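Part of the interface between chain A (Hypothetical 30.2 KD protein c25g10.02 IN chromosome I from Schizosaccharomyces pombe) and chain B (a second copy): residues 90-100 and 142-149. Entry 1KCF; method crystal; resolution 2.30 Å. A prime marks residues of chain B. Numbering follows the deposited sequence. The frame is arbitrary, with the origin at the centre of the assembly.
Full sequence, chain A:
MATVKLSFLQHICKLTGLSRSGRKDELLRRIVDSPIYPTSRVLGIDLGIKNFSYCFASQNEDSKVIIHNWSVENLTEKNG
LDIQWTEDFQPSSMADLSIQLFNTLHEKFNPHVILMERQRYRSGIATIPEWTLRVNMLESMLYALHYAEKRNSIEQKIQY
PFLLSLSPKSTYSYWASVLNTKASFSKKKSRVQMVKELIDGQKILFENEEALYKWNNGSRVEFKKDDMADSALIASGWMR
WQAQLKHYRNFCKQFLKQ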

ATOM      1  N   GLN A  90       0.054   0.602  12.302  1.00 65.59           N
ATOM      2  CA  GLN A  90      -1.368   0.798  12.067  1.00 65.48           C
ATOM      3  C   GLN A  90      -1.479   1.529  10.726  1.00 65.20           C
ATOM      4  O   GLN A  90      -0.710   2.449  10.453  1.00 63.53           O
ATOM      5  CB  GLN A  90      -1.970   1.642  13.185  1.00 64.33           C
ATOM      6  N   PRO A  91      -2.437   1.127   9.874  1.00 66.02           N
ATOM      7  CA  PRO A  91      -2.655   1.732   8.556  1.00 65.83           C
ATOM      8  C   PRO A  91      -2.463   3.247   8.506  1.00 65.41           C
ATOM      9  O   PRO A  91      -1.886   3.773   7.553  1.00 66.61           O
ATOM     10  CB  PRO A  91      -4.082   1.312   8.226  1.00 67.39           C
ATOM     11  CG  PRO A  91      -4.148  -0.058   8.819  1.00 67.27           C
ATOM     12  CD  PRO A  91      -3.491   0.140  10.172  1.00 67.12           C
ATOM     13  N   SER A  92      -2.937   3.945   9.532  1.00 63.62           N
ATOM     14  CA  SER A  92      -2.811   5.397   9.588  1.00 61.86           C
ATOM     15  C   SER A  92      -1.384   5.841   9.901  1.00 60.67           C
ATOM     16  O   SER A  92      -0.940   6.900   9.454  1.00 61.23           O
ATOM     17  CB  SER A  92      -3.767   5.961  10.634  1.00 64.23           C
ATOM     18  N   SER A  93      -0.672   5.032  10.678  1.00 57.81           N
ATOM     19  CA  SER A  93       0.699   5.348  11.056  1.00 55.02           C
ATOM     20  C   SER A  93       1.658   5.112   9.888  1.00 51.86           C
ATOM     21  O   SER A  93       2.640   5.838   9.716  1.00 48.71           O
ATOM     22  CB  SER A  93       1.117   4.493  12.256  1.00 56.90           C
ATOM     23  OG  SER A  93       2.395   4.878  12.737  1.00 58.80           O
ATOM     24  N   MET A  94       1.362   4.092   9.092  1.00 50.09           N
ATOM     25  CA  MET A  94       2.188   3.760   7.940  1.00 49.85           C
ATOM     26  C   MET A  94       2.035   4.806   6.839  1.00 48.16           C
ATOM     27  O   MET A  94       2.999   5.137   6.152  1.00 46.19           O
ATOM     28  CB  MET A  94       1.820   2.372   7.411  1.00 49.40           C
ATOM     29  CG  MET A  94       2.323   1.231   8.290  1.00 53.35           C
ATOM     30  SD  MET A  94       4.124   1.265   8.486  1.00 54.45           S
ATOM     31  CE  MET A  94       4.640   0.810   6.829  1.00 54.13           C
ATOM     32  N   ALA A  95       0.823   5.326   6.680  1.00 48.20           N
ATOM     33  CA  ALA A  95       0.571   6.347   5.671  1.00 46.59           C
ATOM     34  C   ALA A  95       1.442   7.538   6.020  1.00 46.10           C
ATOM     35  O   ALA A  95       2.038   8.164   5.149  1.00 48.58           O
ATOM     36  CB  ALA A  95      -0.893   6.744   5.681  1.00 45.06           C
ATOM     37  N   ASP A  96       1.520   7.833   7.314  1.00 47.37           N
ATOM     38  CA  ASP A  96       2.326   8.943   7.808  1.00 47.99           C
ATOM     39  C   ASP A  96       3.795   8.739   7.444  1.00 46.77           C
ATOM     40  O   ASP A  96       4.470   9.666   7.003  1.00 46.34           O
ATOM     41  CB  ASP A  96       2.184   9.057   9.325  1.00 52.30           C
ATOM     42  CG  ASP A  96       3.048  10.153   9.910  1.00 56.59           C
ATOM     43  OD1 ASP A  96       2.878  11.323   9.513  1.00 59.03           O
ATOM     44  OD2 ASP A  96       3.901   9.843  10.767  1.00 62.99           O
ATOM     45  N   LEU A  97       4.288   7.520   7.642  1.00 42.83           N
ATOM     46  CA  LEU A  97       5.673   7.208   7.320  1.00 42.08           C
ATOM     47  C   LEU A  97       5.888   7.255   5.806  1.00 40.26           C
ATOM     48  O   LEU A  97       6.885   7.801   5.330  1.00 38.17           O
ATOM     49  CB  LEU A  97       6.043   5.819   7.852  1.00 41.26           C
ATOM     50  CG  LEU A  97       7.454   5.302   7.552  1.00 41.91           C
ATOM     51  CD1 LEU A  97       8.488   6.151   8.276  1.00 38.58           C
ATOM     52  CD2 LEU A  97       7.560   3.854   7.993  1.00 39.40           C
ATOM     53  N   SER A  98       4.950   6.683   5.058  1.00 38.10           N
ATOM     54  CA  SER A  98       5.057   6.660   3.606  1.00 42.43           C
ATOM     55  C   SER A  98       5.092   8.067   3.021  1.00 44.15           C
ATOM     56  O   SER A  98       5.841   8.336   2.083  1.00 42.74           O
ATOM     57  CB  SER A  98       3.886   5.889   2.999  1.00 41.80           C
ATOM     58  OG  SER A  98       3.846   4.560   3.488  1.00 46.31           O
ATOM     59  N   ILE A  99       4.284   8.963   3.579  1.00 45.89           N
ATOM     60  CA  ILE A  99       4.223  10.336   3.094  1.00 46.43           C
ATOM     61  C   ILE A  99       5.523  11.091   3.357  1.00 46.31           C
ATOM     62  O   ILE A  99       6.013  11.801   2.484  1.00 47.31           O
ATOM     63  CB  ILE A  99       3.015  11.074   3.719  1.00 47.40           C
ATOM     64  CG1 ILE A  99       1.724  10.447   3.185  1.00 47.02           C
ATOM     65  CG2 ILE A  99       3.058  12.563   3.387  1.00 47.78           C
ATOM     66  CD1 ILE A  99       0.458  10.932   3.865  1.00 48.45           C
ATOM     67  N   GLN A 100       6.095  10.930   4.547  1.00 46.50           N
ATOM     68  CA  GLN A 100       7.352  11.606   4.854  1.00 46.71           C
ATOM     69  C   GLN A 100       8.458  11.039   3.967  1.00 46.93           C
ATOM     70  O   GLN A 100       9.232  11.778   3.359  1.00 47.62           O
ATOM     71  CB  GLN A 100       7.750  11.396   6.317  1.00 48.26           C
ATOM     72  CG  GLN A 100       6.730  11.845   7.344  1.00 50.98           C
ATOM     73  CD  GLN A 100       7.302  11.834   8.752  1.00 52.28           C
ATOM     74  OE1 GLN A 100       6.640  11.412   9.705  1.00 54.93           O
ATOM     75  NE2 GLN A 100       8.538  12.303   8.890  1.00 50.80           N
TER
ATOM     76  N   LEU B 142      -5.606   2.912  -0.516  1.00 36.54           N
ATOM     77  CA  LEU B 142      -6.745   3.769  -0.212  1.00 35.53           C
ATOM     78  C   LEU B 142      -6.417   4.617   1.014  1.00 35.40           C
ATOM     79  O   LEU B 142      -6.767   5.795   1.068  1.00 33.26           O
ATOM     80  CB  LEU B 142      -8.003   2.932   0.053  1.00 33.31           C
ATOM     81  CG  LEU B 142      -8.622   2.233  -1.165  1.00 37.27           C
ATOM     82  CD1 LEU B 142      -9.884   1.470  -0.743  1.00 34.69           C
ATOM     83  CD2 LEU B 142      -8.952   3.274  -2.241  1.00 35.13           C
ATOM     84  N   TYR B 143      -5.744   4.016   1.994  1.00 34.56           N
ATOM     85  CA  TYR B 143      -5.362   4.731   3.207  1.00 37.02           C
ATOM     86  C   TYR B 143      -4.381   5.851   2.889  1.00 36.82           C
ATOM     87  O   TYR B 143      -4.516   6.956   3.401  1.00 36.41           O
ATOM     88  CB  TYR B 143      -4.721   3.784   4.224  1.00 42.04           C
ATOM     89  CG  TYR B 143      -5.704   3.120   5.150  1.00 48.07           C
ATOM     90  CD1 TYR B 143      -6.455   3.872   6.053  1.00 52.82           C
ATOM     91  CD2 TYR B 143      -5.909   1.743   5.111  1.00 52.68           C
ATOM     92  CE1 TYR B 143      -7.392   3.270   6.889  1.00 53.30           C
ATOM     93  CE2 TYR B 143      -6.846   1.131   5.945  1.00 54.62           C
ATOM     94  CZ  TYR B 143      -7.583   1.900   6.827  1.00 54.48           C
ATOM     95  OH  TYR B 143      -8.529   1.303   7.632  1.00 58.24           O
ATOM     96  N   ALA B 144      -3.395   5.558   2.046  1.00 35.38           N
ATOM     97  CA  ALA B 144      -2.385   6.542   1.671  1.00 37.43           C
ATOM     98  C   ALA B 144      -3.001   7.725   0.930  1.00 35.82           C
ATOM     99  O   ALA B 144      -2.669   8.882   1.202  1.00 34.37           O
ATOM    100  CB  ALA B 144      -1.307   5.884   0.806  1.00 38.29           C
ATOM    101  N   LEU B 145      -3.893   7.427  -0.011  1.00 34.83           N
ATOM    102  CA  LEU B 145      -4.558   8.465  -0.784  1.00 33.59           C
ATOM    103  C   LEU B 145      -5.384   9.316   0.165  1.00 35.65           C
ATOM    104  O   LEU B 145      -5.338  10.541   0.110  1.00 36.61           O
ATOM    105  CB  LEU B 145      -5.462   7.833  -1.841  1.00 34.28           C
ATOM    106  CG  LEU B 145      -4.743   7.116  -2.989  1.00 33.79           C
ATOM    107  CD1 LEU B 145      -5.745   6.362  -3.844  1.00 31.08           C
ATOM    108  CD2 LEU B 145      -3.989   8.142  -3.822  1.00 31.27           C
ATOM    109  N   HIS B 146      -6.124   8.661   1.053  1.00 35.10           N
ATOM    110  CA  HIS B 146      -6.951   9.380   2.004  1.00 34.92           C
ATOM    111  C   HIS B 146      -6.154  10.291   2.924  1.00 35.70           C
ATOM    112  O   HIS B 146      -6.462  11.472   3.030  1.00 33.12           O
ATOM    113  CB  HIS B 146      -7.777   8.415   2.860  1.00 33.84           C
ATOM    114  CG  HIS B 146      -8.533   9.096   3.960  1.00 36.82           C
ATOM    115  ND1 HIS B 146      -8.046   9.199   5.246  1.00 38.49           N
ATOM    116  CD2 HIS B 146      -9.692   9.799   3.939  1.00 33.09           C
ATOM    117  CE1 HIS B 146      -8.866   9.941   5.967  1.00 34.67           C
ATOM    118  NE2 HIS B 146      -9.871  10.318   5.199  1.00 36.07           N
ATOM    119  N   TYR B 147      -5.136   9.749   3.589  1.00 36.09           N
ATOM    120  CA  TYR B 147      -4.349  10.547   4.518  1.00 39.61           C
ATOM    121  C   TYR B 147      -3.550  11.685   3.896  1.00 41.67           C
ATOM    122  O   TYR B 147      -3.191  12.637   4.584  1.00 43.65           O
ATOM    123  CB  TYR B 147      -3.442   9.648   5.360  1.00 40.94           C
ATOM    124  CG  TYR B 147      -4.207   8.950   6.458  1.00 47.29           C
ATOM    125  CD1 TYR B 147      -4.637   7.634   6.309  1.00 46.23           C
ATOM    126  CD2 TYR B 147      -4.586   9.642   7.613  1.00 50.10           C
ATOM    127  CE1 TYR B 147      -5.428   7.021   7.276  1.00 50.26           C
ATOM    128  CE2 TYR B 147      -5.385   9.037   8.589  1.00 51.72           C
ATOM    129  CZ  TYR B 147      -5.804   7.727   8.410  1.00 51.79           C
ATOM    130  OH  TYR B 147      -6.611   7.125   9.354  1.00 55.17           O
ATOM    131  N   ALA B 148      -3.272  11.598   2.602  1.00 42.91           N
ATOM    132  CA  ALA B 148      -2.546  12.673   1.942  1.00 45.72           C
ATOM    133  C   ALA B 148      -3.508  13.862   1.825  1.00 47.28           C
ATOM    134  O   ALA B 148      -3.099  15.019   1.929  1.00 45.47           O
ATOM    135  CB  ALA B 148      -2.079  12.229   0.562  1.00 45.43           C
ATOM    136  N   GLU B 149      -4.787  13.559   1.614  1.00 47.65           N
ATOM    137  CA  GLU B 149      -5.824  14.579   1.492  1.00 49.27           C
ATOM    138  C   GLU B 149      -6.230  15.117   2.856  1.00 49.18           C
ATOM    139  O   GLU B 149      -6.517  16.302   2.999  1.00 47.98           O
ATOM    140  CB  GLU B 149      -7.058  14.008   0.784  1.00 48.16           C
ATOM    141  CG  GLU B 149      -6.917  13.917  -0.720  1.00 52.38           C
ATOM    142  CD  GLU B 149      -7.001  15.278  -1.395  1.00 57.49           C
ATOM    143  OE1 GLU B 149      -8.115  15.842  -1.479  1.00 57.35           O
ATOM    144  OE2 GLU B 149      -5.951  15.787  -1.839  1.00 57.77           O
TER

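This is a small, apolar helix-on-helix contact between two copies of one protein, built from alanine packing and from CH-pi contacts on two tyrosine rings, with no hydrogen bond between the two stretches among the modelled atoms. The helix axes approach to 9.0 Å and cross at -70°, and 333 Å² is buried, both sides summed.

The backbones come nearest where Ala95 CA lies 5.0 Å from Ala144′ CA. Small residues suit this spot: Ala95 CB, directed toward the partner, is 4.3 Å from Ala144′ CA and 3.9 Å from Tyr147′ CB, so a methyl group fills the space between the helices. One turn on, the spacing widens, with Ile99 CA 7.3 Å from Ala148′ CA. Here a longer side chain spans the gap; with chi1 m and chi2 t, Ile99 places CD1 4.0 Å from Ala148′ CA and 4.4 Å from Tyr147′ CB.

At the N-terminal end of the first helix, the tyrosines take over. Pro91 CB sits 3.6 Å from the centroid of the Tyr143′ ring and 13° off its normal, which places it squarely over the face. Proline suits the first turn of a helix, since its missing amide hydrogen costs no helical bond there, and its aliphatic ring offers C-H groups to the aromatic surface. The Tyr143′ hydroxyl is hydrogen-bonded elsewhere in the structure, so its polar end is satisfied while its ring face serves this contact.

Tyr147′, also in the m rotamer, receives Ser92 CA over a face of its ring, 4.2 Å from the centroid and 28° off the normal. Ser92 CB is 3.3 Å from Tyr147′ OH, but the serine side chain is modelled only as far as CB, so any polar role for its hydroxyl remains open. Tyr147′ loses 60 Å² to the other stretch, more than any other residue here.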